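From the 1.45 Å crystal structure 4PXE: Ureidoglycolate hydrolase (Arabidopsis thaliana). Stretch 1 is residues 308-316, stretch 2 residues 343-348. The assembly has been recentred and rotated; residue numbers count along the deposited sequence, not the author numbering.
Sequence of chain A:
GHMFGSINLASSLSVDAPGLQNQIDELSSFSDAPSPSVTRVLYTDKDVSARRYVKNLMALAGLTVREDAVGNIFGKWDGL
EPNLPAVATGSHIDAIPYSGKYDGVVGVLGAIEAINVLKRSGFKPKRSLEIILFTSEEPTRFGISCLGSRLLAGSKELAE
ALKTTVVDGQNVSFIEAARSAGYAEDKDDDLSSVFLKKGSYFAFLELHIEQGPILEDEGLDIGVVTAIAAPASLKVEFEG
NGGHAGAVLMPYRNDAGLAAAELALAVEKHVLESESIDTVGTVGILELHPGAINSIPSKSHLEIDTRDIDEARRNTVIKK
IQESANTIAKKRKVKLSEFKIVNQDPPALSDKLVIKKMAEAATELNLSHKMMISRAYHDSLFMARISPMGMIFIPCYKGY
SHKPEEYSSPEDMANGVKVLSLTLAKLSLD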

ATOM      1  N   ASP A 308      19.020 -19.591   1.739  1.00 14.75           N
ATOM      2  CA  ASP A 308      20.431 -19.926   1.926  1.00 16.28           C
ATOM      3  C   ASP A 308      20.699 -21.164   1.075  1.00 14.36           C
ATOM      4  O   ASP A 308      19.795 -21.953   0.827  1.00 15.52           O
ATOM      5  CB  ASP A 308      20.724 -20.224   3.408  1.00 16.43           C
ATOM      6  CG  ASP A 308      22.211 -20.114   3.770  1.00 19.16           C
ATOM      7  OD1 ASP A 308      23.089 -20.514   2.960  1.00 20.84           O
ATOM      8  OD2 ASP A 308      22.509 -19.637   4.890  1.00 19.53           O
ATOM      9  N   ILE A 309      21.941 -21.341   0.644  1.00 16.98           N
ATOM     10  CA  ILE A 309      22.317 -22.580  -0.027  1.00 18.94           C
ATOM     11  C   ILE A 309      22.279 -23.722   0.991  1.00 20.13           C
ATOM     12  O   ILE A 309      21.972 -24.863   0.642  1.00 22.02           O
ATOM     13  CB  ILE A 309      23.694 -22.467  -0.729  1.00 18.92           C
ATOM     14  CG1 ILE A 309      23.997 -23.738  -1.540  1.00 20.88           C
ATOM     15  CG2 ILE A 309      24.800 -22.188   0.279  1.00 21.32           C
ATOM     16  CD1 ILE A 309      22.933 -24.105  -2.570  1.00 23.48           C
ATOM     17  N   ASP A 310      22.542 -23.387   2.255  1.00 17.39           N
ATOM     18  CA  ASP A 310      22.470 -24.345   3.357  1.00 18.52           C
ATOM     19  C   ASP A 310      21.085 -24.329   4.012  1.00 19.53           C
ATOM     20  O   ASP A 310      20.684 -23.327   4.624  1.00 18.47           O
ATOM     21  CB  ASP A 310      23.542 -24.036   4.398  1.00 20.39           C
ATOM     22  CG  ASP A 310      23.684 -25.139   5.422  1.00 25.75           C
ATOM     23  OD1 ASP A 310      22.923 -25.138   6.404  1.00 24.42           O
ATOM     24  OD2 ASP A 310      24.546 -26.024   5.229  1.00 32.60           O
ATOM     25  N   GLU A 311      20.362 -25.434   3.879  1.00 19.42           N
ATOM     26  CA  GLU A 311      18.981 -25.535   4.350  1.00 19.28           C
ATOM     27  C   GLU A 311      18.855 -25.334   5.863  1.00 22.26           C
ATOM     28  O   GLU A 311      17.991 -24.587   6.336  1.00 19.20           O
ATOM     29  CB  GLU A 311      18.385 -26.883   3.935  1.00 22.37           C
ATOM     30  CG  GLU A 311      16.881 -27.018   4.141  1.00 23.90           C
ATOM     31  CD  GLU A 311      16.336 -28.334   3.592  1.00 27.06           C
ATOM     32  OE1 GLU A 311      17.143 -29.167   3.124  1.00 30.57           O
ATOM     33  OE2 GLU A 311      15.104 -28.534   3.621  1.00 32.80           O
ATOM     34  N   ALA A 312      19.731 -25.975   6.625  1.00 19.92           N
ATOM     35  CA  ALA A 312      19.700 -25.842   8.081  1.00 21.70           C
ATOM     36  C   ALA A 312      19.917 -24.398   8.555  1.00 19.78           C
ATOM     37  O   ALA A 312      19.241 -23.927   9.479  1.00 20.25           O
ATOM     38  CB  ALA A 312      20.731 -26.786   8.723  1.00 23.78           C
ATOM     39  N   ARG A 313      20.858 -23.700   7.931  1.00 20.64           N
ATOM     40  CA  ARG A 313      21.138 -22.309   8.268  1.00 20.93           C
ATOM     41  C   ARG A 313      19.912 -21.436   7.967  1.00 19.48           C
ATOM     42  O   ARG A 313      19.537 -20.564   8.765  1.00 19.26           O
ATOM     43  CB  ARG A 313      22.342 -21.822   7.469  1.00 22.17           C
ATOM     44  CG  ARG A 313      23.166 -20.743   8.131  1.00 25.55           C
ATOM     45  CD  ARG A 313      24.599 -20.783   7.627  1.00 22.11           C
ATOM     46  NE  ARG A 313      24.663 -20.797   6.167  1.00 23.39           N
ATOM     47  CZ  ARG A 313      25.708 -21.221   5.460  1.00 24.98           C
ATOM     48  NH1 ARG A 313      26.796 -21.667   6.077  1.00 27.05           N
ATOM     49  NH2 ARG A 313      25.669 -21.196   4.134  1.00 21.71           N
ATOM     50  N   ARG A 314      19.293 -21.691   6.815  1.00 20.00           N
ATOM     51  CA  ARG A 314      18.057 -21.014   6.405  1.00 19.19           C
ATOM     52  C   ARG A 314      16.962 -21.223   7.453  1.00 17.40           C
ATOM     53  O   ARG A 314      16.315 -20.269   7.894  1.00 18.43           O
ATOM     54  CB  ARG A 314      17.605 -21.563   5.048  1.00 19.14           C
ATOM     55  CG  ARG A 314      16.602 -20.713   4.263  1.00 21.00           C
ATOM     56  CD  ARG A 314      15.149 -21.059   4.540  1.00 20.56           C
ATOM     57  NE  ARG A 314      14.872 -22.486   4.691  1.00 17.76           N
ATOM     58  CZ  ARG A 314      14.501 -23.303   3.709  1.00 17.51           C
ATOM     59  NH1 ARG A 314      14.390 -22.868   2.457  1.00 17.45           N
ATOM     60  NH2 ARG A 314      14.253 -24.580   3.976  1.00 21.45           N
ATOM     61  N   ASN A 315      16.758 -22.473   7.851  1.00 18.04           N
ATOM     62  CA  ASN A 315      15.732 -22.814   8.830  1.00 19.66           C
ATOM     63  C   ASN A 315      15.950 -22.150  10.181  1.00 18.85           C
ATOM     64  O   ASN A 315      14.981 -21.756  10.828  1.00 19.85           O
ATOM     65  CB  ASN A 315      15.609 -24.338   8.978  1.00 21.33           C
ATOM     66  CG  ASN A 315      15.044 -24.998   7.737  1.00 22.43           C
ATOM     67  OD1 ASN A 315      14.529 -24.320   6.841  1.00 21.35           O
ATOM     68  ND2 ASN A 315      15.122 -26.328   7.675  1.00 22.93           N
ATOM     69  N   THR A 316      17.207 -22.017  10.600  1.00 18.64           N
ATOM     70  CA  THR A 316      17.539 -21.310  11.837  1.00 19.10           C
ATOM     71  C   THR A 316      17.078 -19.856  11.758  1.00 17.13           C
ATOM     72  O   THR A 316      16.552 -19.314  12.727  1.00 18.37           O
ATOM     73  CB  THR A 316      19.044 -21.386  12.161  1.00 21.03           C
ATOM     74  OG1 THR A 316      19.392 -22.744  12.469  1.00 22.99           O
ATOM     75  CG2 THR A 316      19.407 -20.498  13.344  1.00 21.34           C
ATOM     76  N   ASN A 343       5.992 -21.042   2.171  1.00 15.85           N
ATOM     77  CA  ASN A 343       6.773 -22.148   1.619  1.00 16.31           C
ATOM     78  C   ASN A 343       8.118 -22.213   2.308  1.00 15.93           C
ATOM     79  O   ASN A 343       8.643 -21.203   2.774  1.00 15.35           O
ATOM     80  CB  ASN A 343       6.934 -22.048   0.094  1.00 16.24           C
ATOM     81  CG  ASN A 343       7.690 -20.804  -0.338  1.00 17.17           C
ATOM     82  OD1 ASN A 343       7.110 -19.720  -0.411  1.00 18.69           O
ATOM     83  ND2 ASN A 343       8.976 -20.958  -0.660  1.00 16.34           N
ATOM     84  N   GLN A 344       8.670 -23.420   2.380  1.00 17.23           N
ATOM     85  CA  GLN A 344       9.958 -23.641   2.999  1.00 17.25           C
ATOM     86  C   GLN A 344      10.541 -24.833   2.268  1.00 19.65           C
ATOM     87  O   GLN A 344      10.332 -25.977   2.663  1.00 22.35           O
ATOM     88  CB  GLN A 344       9.782 -23.951   4.485  1.00 20.26           C
ATOM     89  CG  GLN A 344      11.056 -24.033   5.281  1.00 21.73           C
ATOM     90  CD  GLN A 344      10.791 -24.212   6.765  1.00 28.33           C
ATOM     91  OE1 GLN A 344       9.639 -24.230   7.201  1.00 30.81           O
ATOM     92  NE2 GLN A 344      11.854 -24.341   7.546  1.00 31.37           N
ATOM     93  N   ASP A 345      11.244 -24.558   1.176  1.00 17.42           N
ATOM     94  CA  ASP A 345      11.623 -25.604   0.244  1.00 18.07           C
ATOM     95  C   ASP A 345      13.094 -25.952   0.379  1.00 17.18           C
ATOM     96  O   ASP A 345      13.906 -25.112   0.728  1.00 17.05           O
ATOM     97  CB  ASP A 345      11.321 -25.145  -1.184  1.00 17.26           C
ATOM     98  CG  ASP A 345       9.867 -24.746  -1.364  1.00 18.62           C
ATOM     99  OD1 ASP A 345       9.617 -23.574  -1.700  1.00 19.47           O
ATOM    100  OD2 ASP A 345       8.981 -25.605  -1.165  1.00 22.09           O
ATOM    101  N   PRO A 346      13.442 -27.217   0.093  1.00 17.61           N
ATOM    102  CA  PRO A 346      14.844 -27.636   0.112  1.00 17.47           C
ATOM    103  C   PRO A 346      15.588 -27.139  -1.121  1.00 16.72           C
ATOM    104  O   PRO A 346      14.958 -26.769  -2.106  1.00 18.51           O
ATOM    105  CB  PRO A 346      14.739 -29.166   0.089  1.00 17.93           C
ATOM    106  CG  PRO A 346      13.463 -29.436  -0.636  1.00 19.05           C
ATOM    107  CD  PRO A 346      12.525 -28.333  -0.197  1.00 19.17           C
ATOM    108  N   PRO A 347      16.922 -27.125  -1.060  1.00 17.23           N
ATOM    109  CA  PRO A 347      17.694 -26.831  -2.271  1.00 17.23           C
ATOM    110  C   PRO A 347      17.626 -28.023  -3.217  1.00 19.62           C
ATOM    111  O   PRO A 347      17.199 -29.107  -2.809  1.00 19.38           O
ATOM    112  CB  PRO A 347      19.112 -26.656  -1.735  1.00 18.63           C
ATOM    113  CG  PRO A 347      19.157 -27.508  -0.511  1.00 21.52           C
ATOM    114  CD  PRO A 347      17.786 -27.467   0.087  1.00 19.12           C
ATOM    115  N   ALA A 348      18.011 -27.832  -4.474  1.00 16.99           N
ATOM    116  CA  ALA A 348      18.128 -28.967  -5.389  1.00 18.32           C
ATOM    117  C   ALA A 348      19.503 -29.020  -6.026  1.00 20.53           C
ATOM    118  O   ALA A 348      20.162 -28.000  -6.202  1.00 18.01           O
ATOM    119  CB  ALA A 348      17.055 -28.930  -6.455  1.00 21.83           C
TER

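A single side-chain oxygen, Asn315 OD1, gathers three N-H donors from both sides of the contact. Gln344 NE2 reaches Asn315 OD1 from the other stretch at 2.8 Å with a nearly straight N-H...O angle of 166°, while the neighbouring Arg314 donates to the same OD1 through NE at 2.8 Å and NH2 at 2.9 Å. Asn315 thus holds the arginine and the glutamine around one acceptor, although its own CA-to-CB bond points sideways.

The guanidinium is anchored a second time by backbone. Arg314 NH1 donates to Asp345 O at 2.9 Å and 160°, and NH2 adds a weak bond to the same carbonyl oxygen at 3.3 Å and 136°. That oxygen lies at the edge of the group, near its plane, where the N-H bonds point; over one face sits Gln344, whose CG is 3.5 Å from Arg314 NH2. The arginine reaches these partners in a folded conformation, with chi2 at -91°, between wells.

Beyond this polar cluster the contact turns to packing. The extended Glu311 side chain runs along the two prolines, OE2 lying 3.6 Å from Pro346 CB and OE1 3.5 Å from Pro347 CD. Proline nitrogens carry no proton, so these peptide units offer the carboxylate no N-H, and its approach is by van der Waals contact.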